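Local structure of alpha-glucosidase (Pseudoalteromonas sp. K8, 5HQA) at residues G149-E154 with Q460-W465; E455-Q460 with S476-T481; F495-N500 with N507-T512. The protein hydrolyses alpha-glucosides as a chloride-activated, calcium-binding member of glycoside hydrolase family 97. All coordinates share one frame; numbering follows the deposited sequence.

Contact 1. Residues G149-E154 with Q460-W465; sequences GWNRYE and QEFNAW. With CA (calcium ion), chain C; AC1 (4,6-dideoxy-4-{[(1S,4R,5S,6S)-4,5,6-trihydroxy-3-(hydroxymethyl)cyclohex-2-en-1-yl]amino}-alpha-D-glucopyranose), chain B; GLC (alpha-D-glucopyranose), chain D; GLC (alpha-D-glucopyranose), chain E.
The F462 ring offers one edge to E154 and N151 in the calcium-containing sugar pocket, where a loop of the N-terminal beta region meets the TIM-barrel region. At that edge, E154 OE2 lies 3.4 Å from F462 CZ, the carboxylate turned 82° from the ring, and N151 ND2 reaches the same CZ atom at 3.7 Å. W465 CH2 covers one face of F462 centrally, 3.6 Å from the ring plane. On W465 itself, E461 O and F462 CA lie over one face, and the opposite face carries C6 of the chain D glucose, 3.5 Å from W465 CZ2. E461 OE1 lies at the edge of the indole, in its plane. The R152 guanidinium has E154 CD and AC1 O2 at its edge, both in plane. Replacing W465 by an alanine removes both the platform under the chain D glucose and the cover on F462, and is likely to weaken the hold on the sugar and let the phenyl ring shift.

Calcium joins the two segments: E154 OE1 binds it at 2.4 Å and E461 OE2 at 2.3 Å, and the shared cation probably offsets the repulsion expected between the two carboxylates. E461 CG sits between the backbone N and carbonyl carbon (chi1 58°), and the extended chain beyond it carries the carboxylate to the metal. E437 and E455 complete the protein ligands, while O3, N4A and O2B of AC1 occupy the ligand side. E154 divides its oxygens, for OE2 forms a salt bridge with R152 NH2 (2.6 Å) and accepts a hydrogen bond from AC1 O2. N151 ND2, meanwhile, bonds to E154 O on a lone pair, tying the turn to the residue that holds the metal. R152 NH2 also donates to AC1 O2, 3.3 Å away, in a nearly straight bond of 171°.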
# COMPACT_ATOMS: atom_id res chain seq x y z
N GLY A 149 -8.93 -11.58 -10.48
CA GLY A 149 -9.60 -12.63 -9.76
C GLY A 149 -10.76 -12.09 -8.96
O GLY A 149 -10.93 -10.89 -8.79
N TRP A 150 -11.58 -13.02 -8.44
CA TRP A 150 -12.78 -12.59 -7.74
C TRP A 150 -12.46 -11.84 -6.45
O TRP A 150 -13.30 -11.05 -5.99
CB TRP A 150 -13.68 -13.79 -7.44
CG TRP A 150 -13.16 -14.67 -6.35
CD1 TRP A 150 -12.26 -15.69 -6.48
CD2 TRP A 150 -13.51 -14.60 -4.97
NE1 TRP A 150 -12.03 -16.26 -5.25
CE2 TRP A 150 -12.78 -15.61 -4.30
CE3 TRP A 150 -14.35 -13.78 -4.22
CZ2 TRP A 150 -12.87 -15.82 -2.94
CZ3 TRP A 150 -14.45 -14.00 -2.85
CH2 TRP A 150 -13.71 -15.01 -2.23
N ASN A 151 -11.27 -12.04 -5.87
CA ASN A 151 -10.94 -11.40 -4.61
C ASN A 151 -9.96 -10.23 -4.74
O ASN A 151 -9.34 -9.86 -3.74
CB ASN A 151 -10.41 -12.41 -3.58
CG ASN A 151 -10.99 -12.17 -2.19
OD1 ASN A 151 -12.14 -11.76 -2.07
ND2 ASN A 151 -10.19 -12.39 -1.16
N ARG A 152 -9.84 -9.64 -5.93
CA ARG A 152 -9.16 -8.33 -6.11
C ARG A 152 -7.69 -8.48 -5.71
O ARG A 152 -6.99 -9.35 -6.27
CB ARG A 152 -9.93 -7.26 -5.33
CG ARG A 152 -11.42 -7.09 -5.68
CD ARG A 152 -12.10 -6.15 -4.66
NE ARG A 152 -11.66 -6.51 -3.33
CZ ARG A 152 -12.23 -7.44 -2.58
NH1 ARG A 152 -13.31 -8.07 -3.00
NH2 ARG A 152 -11.71 -7.72 -1.39
N TYR A 153 -7.17 -7.66 -4.79
CA TYR A 153 -5.79 -7.78 -4.35
C TYR A 153 -5.63 -8.72 -3.16
O TYR A 153 -4.50 -8.95 -2.71
CB TYR A 153 -5.21 -6.41 -3.96
CG TYR A 153 -5.23 -5.35 -5.03
CD1 TYR A 153 -4.49 -5.49 -6.20
CD2 TYR A 153 -5.96 -4.17 -4.85
CE1 TYR A 153 -4.49 -4.49 -7.19
CE2 TYR A 153 -5.98 -3.17 -5.82
CZ TYR A 153 -5.24 -3.34 -6.98
OH TYR A 153 -5.27 -2.34 -7.93
N GLU A 154 -6.73 -9.24 -2.61
CA GLU A 154 -6.68 -9.98 -1.34
C GLU A 154 -6.42 -11.46 -1.61
O GLU A 154 -7.30 -12.32 -1.50
CB GLU A 154 -7.96 -9.74 -0.55
CG GLU A 154 -8.04 -8.32 0.03
CD GLU A 154 -9.36 -8.02 0.74
OE1 GLU A 154 -9.42 -7.04 1.51
OE2 GLU A 154 -10.34 -8.76 0.52
N GLN A 460 -5.00 -8.33 8.62
CA GLN A 460 -5.33 -9.09 9.83
C GLN A 460 -6.71 -9.74 9.76
O GLN A 460 -6.92 -10.80 10.36
CB GLN A 460 -5.25 -8.17 11.04
CG GLN A 460 -5.26 -8.88 12.39
CD GLN A 460 -3.88 -9.40 12.76
OE1 GLN A 460 -3.56 -10.57 12.52
NE2 GLN A 460 -3.06 -8.52 13.34
N GLU A 461 -7.66 -9.11 9.06
CA GLU A 461 -9.02 -9.63 9.05
C GLU A 461 -9.08 -11.06 8.54
O GLU A 461 -9.91 -11.85 9.00
CB GLU A 461 -9.93 -8.73 8.21
CG GLU A 461 -9.46 -8.58 6.76
CD GLU A 461 -10.46 -7.83 5.90
OE1 GLU A 461 -11.59 -7.59 6.39
OE2 GLU A 461 -10.14 -7.49 4.74
N PHE A 462 -8.22 -11.42 7.58
CA PHE A 462 -8.24 -12.80 7.09
C PHE A 462 -7.79 -13.80 8.13
O PHE A 462 -7.99 -15.00 7.94
CB PHE A 462 -7.39 -12.94 5.82
CG PHE A 462 -8.09 -12.45 4.60
CD1 PHE A 462 -8.13 -11.09 4.30
CD2 PHE A 462 -8.74 -13.34 3.76
CE1 PHE A 462 -8.82 -10.63 3.18
CE2 PHE A 462 -9.42 -12.90 2.64
CZ PHE A 462 -9.46 -11.55 2.34
N ASN A 463 -7.19 -13.33 9.23
CA ASN A 463 -6.83 -14.23 10.32
C ASN A 463 -7.99 -14.50 11.26
O ASN A 463 -7.86 -15.36 12.13
CB ASN A 463 -5.64 -13.66 11.08
CG ASN A 463 -4.40 -13.61 10.23
OD1 ASN A 463 -4.24 -14.42 9.31
ND2 ASN A 463 -3.52 -12.65 10.50
N ALA A 464 -9.11 -13.80 11.09
CA ALA A 464 -10.31 -14.12 11.86
C ALA A 464 -11.15 -15.20 11.20
O ALA A 464 -11.77 -16.00 11.90
CB ALA A 464 -11.16 -12.86 12.06
N TRP A 465 -11.17 -15.26 9.86
CA TRP A 465 -12.09 -16.17 9.18
C TRP A 465 -11.56 -16.70 7.85
O TRP A 465 -12.35 -17.31 7.11
CB TRP A 465 -13.44 -15.46 8.95
CG TRP A 465 -13.28 -13.99 8.60
CD1 TRP A 465 -13.55 -12.92 9.41
CD2 TRP A 465 -12.78 -13.45 7.37
NE1 TRP A 465 -13.27 -11.74 8.75
CE2 TRP A 465 -12.78 -12.04 7.50
CE3 TRP A 465 -12.32 -14.01 6.17
CZ2 TRP A 465 -12.36 -11.19 6.48
CZ3 TRP A 465 -11.90 -13.16 5.15
CH2 TRP A 465 -11.92 -11.77 5.31
CA CA C . -10.95 -6.05 3.13
C1 AC1 B . -15.14 -9.92 2.13
O2 AC1 B . -13.36 -9.76 0.54
C2 AC1 B . -14.11 -9.00 1.49
C4A AC1 B . -14.27 -4.07 7.26
C3 AC1 B . -13.21 -8.37 2.52
O3 AC1 B . -12.21 -7.56 1.89
C4 AC1 B . -14.04 -7.57 3.50
N4A AC1 B . -13.22 -6.68 4.38
C5 AC1 B . -14.72 -8.68 4.28
O5 AC1 B . -15.72 -9.32 3.38
C6 AC1 B . -15.42 -8.23 5.52
C1B AC1 B . -13.70 -5.25 4.46
C2B AC1 B . -12.65 -4.35 5.40
O2B AC1 B . -11.33 -4.59 4.92
C3B AC1 B . -12.82 -4.63 6.77
O3B AC1 B . -11.81 -4.01 7.60
O4 AC1 B . -14.52 -4.45 8.60
C5B AC1 B . -15.36 -4.51 6.42
C7B AC1 B . -15.03 -5.11 4.94
C6B AC1 B . -16.74 -3.87 6.67
O6B AC1 B . -16.70 -2.57 6.17
C1 GLC D . -16.75 -14.90 3.04
C2 GLC D . -17.12 -13.95 1.91
C3 GLC D . -16.01 -12.99 1.56
C4 GLC D . -15.70 -12.14 2.74
C5 GLC D . -15.32 -12.96 3.98
C6 GLC D . -15.53 -12.13 5.21
O2 GLC D . -17.47 -14.74 0.76
O3 GLC D . -16.43 -12.16 0.42
O4 GLC D . -14.60 -11.16 2.42
O5 GLC D . -16.08 -14.24 4.21
O6 GLC D . -16.87 -12.18 5.65
C1 GLC E . -13.33 -18.91 3.02
C2 GLC E . -14.54 -18.90 3.94
C3 GLC E . -15.28 -17.60 4.07
C4 GLC E . -14.82 -16.41 3.29
C5 GLC E . -13.75 -16.63 2.22
C6 GLC E . -12.46 -16.00 2.58
O1 GLC E . -13.11 -20.20 2.56
O2 GLC E . -15.48 -19.89 3.50
O3 GLC E . -15.34 -17.27 5.50
O4 GLC E . -16.00 -15.94 2.50
O5 GLC E . -13.52 -18.04 1.85
O6 GLC E . -11.96 -15.40 1.40

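Contact 2. Residues E455-Q460 with S476-T481. With CA (calcium ion), chain C; AC1 (4,6-dideoxy-4-{[(1S,4R,5S,6S)-4,5,6-trihydroxy-3-(hydroxymethyl)cyclohex-2-en-1-yl]amino}-alpha-D-glucopyranose), chain B.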
# COMPACT_ATOMS: atom_id res chain seq x y z
N GLU A 455 -5.87 -0.55 2.25
CA GLU A 455 -5.66 -1.98 2.45
C GLU A 455 -5.08 -2.57 1.16
O GLU A 455 -3.87 -2.46 0.93
CB GLU A 455 -6.97 -2.65 2.87
CG GLU A 455 -6.80 -4.05 3.42
CD GLU A 455 -8.12 -4.63 3.90
OE1 GLU A 455 -9.07 -4.72 3.09
OE2 GLU A 455 -8.21 -4.97 5.10
N GLY A 456 -5.90 -3.17 0.31
CA GLY A 456 -5.38 -3.62 -0.99
C GLY A 456 -4.40 -4.78 -0.92
O GLY A 456 -3.44 -4.84 -1.71
N ALA A 457 -4.65 -5.71 -0.01
CA ALA A 457 -3.88 -6.92 0.28
C ALA A 457 -4.59 -7.60 1.43
O ALA A 457 -5.43 -6.99 2.10
CB ALA A 457 -2.42 -6.60 0.66
N ARG A 458 -4.25 -8.86 1.67
CA ARG A 458 -4.79 -9.55 2.84
C ARG A 458 -4.14 -9.01 4.11
O ARG A 458 -2.92 -9.11 4.29
CB ARG A 458 -4.55 -11.05 2.72
CG ARG A 458 -5.51 -11.73 1.75
CD ARG A 458 -5.17 -13.22 1.57
NE ARG A 458 -5.20 -13.96 2.84
CZ ARG A 458 -5.87 -15.09 3.04
NH1 ARG A 458 -6.61 -15.62 2.07
NH2 ARG A 458 -5.81 -15.70 4.22
N GLY A 459 -4.95 -8.42 4.99
CA GLY A 459 -4.51 -7.98 6.29
C GLY A 459 -4.98 -8.89 7.41
O GLY A 459 -5.34 -10.05 7.20
N GLN A 460 -5.00 -8.33 8.62
CA GLN A 460 -5.33 -9.09 9.83
C GLN A 460 -6.71 -9.74 9.76
O GLN A 460 -6.92 -10.80 10.36
CB GLN A 460 -5.25 -8.17 11.04
CG GLN A 460 -5.26 -8.88 12.39
CD GLN A 460 -3.88 -9.40 12.76
OE1 GLN A 460 -3.56 -10.57 12.52
NE2 GLN A 460 -3.06 -8.52 13.34
N SER A 476 6.46 -11.46 5.40
CA SER A 476 7.71 -11.36 4.65
C SER A 476 7.47 -11.38 3.15
O SER A 476 8.39 -11.05 2.39
CB SER A 476 8.67 -12.47 5.07
OG SER A 476 8.17 -13.74 4.68
N MET A 477 6.27 -11.76 2.70
CA MET A 477 5.89 -11.54 1.31
C MET A 477 5.45 -10.09 1.09
O MET A 477 5.94 -9.41 0.19
CB MET A 477 4.75 -12.49 0.91
CG MET A 477 5.15 -13.94 0.84
SD MET A 477 6.29 -14.25 -0.53
CE MET A 477 6.42 -16.05 -0.41
N LEU A 478 4.52 -9.61 1.93
CA LEU A 478 4.02 -8.24 1.80
C LEU A 478 5.16 -7.24 1.74
O LEU A 478 5.12 -6.29 0.94
CB LEU A 478 3.11 -7.89 2.99
CG LEU A 478 1.74 -8.57 3.06
CD1 LEU A 478 1.03 -8.15 4.36
CD2 LEU A 478 0.89 -8.25 1.84
N ALA A 479 6.18 -7.43 2.57
CA ALA A 479 7.24 -6.43 2.71
C ALA A 479 7.97 -6.16 1.40
O ALA A 479 8.52 -5.07 1.22
CB ALA A 479 8.24 -6.86 3.78
N PHE A 480 8.00 -7.12 0.48
CA PHE A 480 8.73 -6.96 -0.77
C PHE A 480 7.80 -6.94 -1.98
O PHE A 480 8.27 -7.00 -3.13
CB PHE A 480 9.78 -8.07 -0.92
CG PHE A 480 10.78 -8.11 0.19
CD1 PHE A 480 11.92 -7.32 0.15
CD2 PHE A 480 10.59 -8.95 1.29
CE1 PHE A 480 12.85 -7.34 1.17
CE2 PHE A 480 11.52 -8.99 2.33
CZ PHE A 480 12.65 -8.19 2.27
N THR A 481 6.50 -6.86 -1.75
CA THR A 481 5.55 -6.79 -2.85
C THR A 481 4.60 -5.63 -2.58
O THR A 481 4.89 -4.49 -2.95
CB THR A 481 4.81 -8.13 -2.99
OG1 THR A 481 4.18 -8.48 -1.75
CG2 THR A 481 5.78 -9.26 -3.38
CA CA C . -10.95 -6.05 3.13
C1 AC1 B . -15.14 -9.92 2.13
O2 AC1 B . -13.36 -9.76 0.54
C2 AC1 B . -14.11 -9.00 1.49
C4A AC1 B . -14.27 -4.07 7.26
C3 AC1 B . -13.21 -8.37 2.52
O3 AC1 B . -12.21 -7.56 1.89
C4 AC1 B . -14.04 -7.57 3.50
N4A AC1 B . -13.22 -6.68 4.38
C5 AC1 B . -14.72 -8.68 4.28
O5 AC1 B . -15.72 -9.32 3.38
C6 AC1 B . -15.42 -8.23 5.52
C1B AC1 B . -13.70 -5.25 4.46
C2B AC1 B . -12.65 -4.35 5.40
O2B AC1 B . -11.33 -4.59 4.92
C3B AC1 B . -12.82 -4.63 6.77
O3B AC1 B . -11.81 -4.01 7.60
O4 AC1 B . -14.52 -4.45 8.60
C5B AC1 B . -15.36 -4.51 6.42
C7B AC1 B . -15.03 -5.11 4.94
C6B AC1 B . -16.74 -3.87 6.67
O6B AC1 B . -16.70 -2.57 6.17
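A457 and L478 make the apolar part of this contact: the A457 methyl carbon CB lies 3.9 Å from L478 CD2. Both CB atoms point toward the opposing segment. With CG anti to the carbonyl carbon (chi1 -70°), L478 spreads its two methyls over the loop, CD2 on the alanine and CD1 beside the backbone at 4.1 Å from R458 O, a plain packing contact. H474 NE2 donates a hydrogen bond to that carbonyl. The R458 side chain runs away from the helix, its guanidinium taken up by N470 OD1 and P468 O.

Hydrogen bonds run within the helix end and its turn, and from the loop to R482, but not directly between the two segments. Near the end of the helix that includes S476 and M477, a type I beta turn runs from L478 to T481, in which T481 N donates to L478 O (3.1 Å). M477 O is gripped by two donors from opposite faces of its plane: F480 N at 3.1 Å, and T481 OG1 at 2.8 Å, standing well above the plane. In the loop, E455 O is bonded to R482 NH1, just beyond the turn.

Metal coordination falls to E455, whose OE1 binds calcium at 2.3 Å and lies 2.9 Å from AC1 O2B. CG anti to the backbone N (chi1 -166°) and an extended chain carry this carboxylate to the pocket, while A457, two residues on, faces L478.

Calcium ligation and helix packing are thus divided along one short loop. The buried join is small and rests on apolar side chains, which implies shape-dependent dispersion contacts, while the directional bonds, those of the calcium, the turn, R458 and R482, run to other partners.

Contact 3. Residues F495-N500 with N507-T512; sequences FDLSFN and NRPQTT
The two arms of the long loop between helices 482-485 and 513-522 fold back on each other, running nearly antiparallel, with L497, F499 and N500 packed on N507, R508 and P509. L497 has the largest share of the buried surface: its CD2 lies 3.7 Å from P509 CG, and CD1 reaches T511 O. The L497 carbonyl O rests 3.5 Å from R508 CB. F499 meets the other arm obliquely, CE2 near N507 O (3.6 Å) and CE1 near P509 CD (4.2 Å).

One hydrogen bond closes the loop at its outer end. N500 ND2 donates to N507 O over 2.8 Å, almost straight at 168°, with the acceptor in the amide plane and the donor on a carbonyl lone pair, a geometry that should set the amide's rotation. Next to L497, S498 N donates to D496 OD1 (2.9 Å), an Asx turn that shapes the first arm. R508 bends at chi3 (-69°), which folds its guanidinium back on its own arm: NE donates to P509 O at 2.9 Å, and NH2 has a further partner in W624 O.

Y629 OH bonds to L497 N and S498 OG, pinning the first arm to the C-terminal region. T512 N-caps helix 513-522 through K515 N and also pairs with D618 of strand 611-618, while F495 packs against helices 513-522 and 541-549.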
# COMPACT_ATOMS: atom_id res chain seq x y z
N PHE A 495 -3.59 -9.65 20.39
CA PHE A 495 -2.99 -10.23 21.59
C PHE A 495 -3.64 -11.53 22.02
O PHE A 495 -2.96 -12.39 22.57
CB PHE A 495 -3.08 -9.25 22.77
CG PHE A 495 -1.93 -8.28 22.84
CD1 PHE A 495 -1.16 -8.01 21.72
CD2 PHE A 495 -1.60 -7.66 24.03
CE1 PHE A 495 -0.10 -7.11 21.79
CE2 PHE A 495 -0.54 -6.77 24.12
CZ PHE A 495 0.22 -6.50 22.99
N ASP A 496 -4.95 -11.68 21.82
CA ASP A 496 -5.60 -12.96 22.06
C ASP A 496 -5.60 -13.71 20.72
O ASP A 496 -6.41 -13.42 19.83
CB ASP A 496 -7.01 -12.79 22.61
CG ASP A 496 -7.75 -14.13 22.74
OD1 ASP A 496 -7.07 -15.19 22.70
OD2 ASP A 496 -9.00 -14.13 22.87
N LEU A 497 -4.68 -14.65 20.59
CA LEU A 497 -4.55 -15.48 19.40
C LEU A 497 -5.33 -16.78 19.52
O LEU A 497 -5.23 -17.63 18.63
CB LEU A 497 -3.08 -15.80 19.15
CG LEU A 497 -2.15 -14.59 19.06
CD1 LEU A 497 -0.72 -15.05 19.21
CD2 LEU A 497 -2.34 -13.91 17.72
N SER A 498 -6.11 -16.95 20.59
CA SER A 498 -6.68 -18.24 20.96
C SER A 498 -8.20 -18.32 20.80
O SER A 498 -8.79 -19.32 21.22
CB SER A 498 -6.33 -18.58 22.41
OG SER A 498 -4.93 -18.59 22.63
N PHE A 499 -8.84 -17.30 20.21
CA PHE A 499 -10.30 -17.23 20.21
C PHE A 499 -10.94 -18.37 19.43
O PHE A 499 -12.12 -18.68 19.66
CB PHE A 499 -10.76 -15.88 19.64
CG PHE A 499 -10.12 -15.52 18.33
CD1 PHE A 499 -8.91 -14.84 18.30
CD2 PHE A 499 -10.72 -15.86 17.13
CE1 PHE A 499 -8.30 -14.52 17.09
CE2 PHE A 499 -10.12 -15.54 15.91
CZ PHE A 499 -8.90 -14.86 15.89
N ASN A 500 -10.21 -19.01 18.52
CA ASN A 500 -10.69 -20.18 17.80
C ASN A 500 -9.91 -21.43 18.17
O ASN A 500 -10.04 -22.45 17.48
CB ASN A 500 -10.60 -19.94 16.28
CG ASN A 500 -11.77 -19.13 15.74
OD1 ASN A 500 -12.90 -19.24 16.23
ND2 ASN A 500 -11.51 -18.33 14.71
N ASN A 507 -8.65 -20.77 12.43
CA ASN A 507 -8.56 -19.39 11.94
C ASN A 507 -8.03 -18.51 13.07
O ASN A 507 -8.75 -18.23 14.04
CB ASN A 507 -9.91 -18.90 11.44
CG ASN A 507 -10.25 -19.42 10.05
OD1 ASN A 507 -9.39 -19.46 9.14
ND2 ASN A 507 -11.51 -19.81 9.86
N ARG A 508 -6.79 -18.07 12.94
CA ARG A 508 -6.10 -17.23 13.91
C ARG A 508 -4.89 -16.65 13.21
O ARG A 508 -4.46 -17.18 12.18
CB ARG A 508 -5.65 -18.04 15.13
CG ARG A 508 -4.96 -19.34 14.72
CD ARG A 508 -4.04 -19.91 15.79
NE ARG A 508 -2.85 -19.10 16.02
CZ ARG A 508 -1.72 -19.56 16.55
NH1 ARG A 508 -1.61 -20.84 16.89
NH2 ARG A 508 -0.69 -18.73 16.74
N PRO A 509 -4.31 -15.56 13.73
CA PRO A 509 -2.98 -15.16 13.23
C PRO A 509 -2.00 -16.28 13.52
O PRO A 509 -1.89 -16.76 14.65
CB PRO A 509 -2.65 -13.89 14.02
CG PRO A 509 -4.00 -13.38 14.51
CD PRO A 509 -4.80 -14.64 14.77
N GLN A 510 -1.34 -16.75 12.47
CA GLN A 510 -0.39 -17.85 12.61
C GLN A 510 1.00 -17.28 12.90
O GLN A 510 1.93 -17.36 12.10
CB GLN A 510 -0.41 -18.72 11.36
CG GLN A 510 -1.77 -19.38 11.17
CD GLN A 510 -1.77 -20.44 10.10
OE1 GLN A 510 -1.07 -20.32 9.08
NE2 GLN A 510 -2.55 -21.50 10.31
N THR A 511 1.09 -16.63 14.06
CA THR A 511 2.28 -15.89 14.48
C THR A 511 2.43 -16.04 15.99
O THR A 511 1.53 -16.50 16.69
CB THR A 511 2.21 -14.39 14.13
OG1 THR A 511 1.46 -13.70 15.13
CG2 THR A 511 1.59 -14.14 12.76
N THR A 512 3.60 -15.62 16.48
CA THR A 512 3.80 -15.44 17.91
C THR A 512 3.33 -14.05 18.33
O THR A 512 3.02 -13.19 17.50
CB THR A 512 5.27 -15.62 18.30
OG1 THR A 512 6.04 -14.55 17.72
CG2 THR A 512 5.81 -16.96 17.82

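In the fold
From the N terminus, the chain reaches the pocket through the loop between strands 141-144 and 158-161, which carries 149-154. Contact 1 closes about 300 residues later, tying that loop to helix 462-465 of the barrel region. Contact 2 opens just before this closure, after strand 451-454, and ends beyond it on helix 474-478. The two therefore cross, sharing Q460, and bring E154, E455 and E461 to one calcium. Contact 3 follows in series, a short local closure ahead of helix 513-522. Its P509 touches Q460 and its N507 packs on A464, joining this loop to the 460-465 segment.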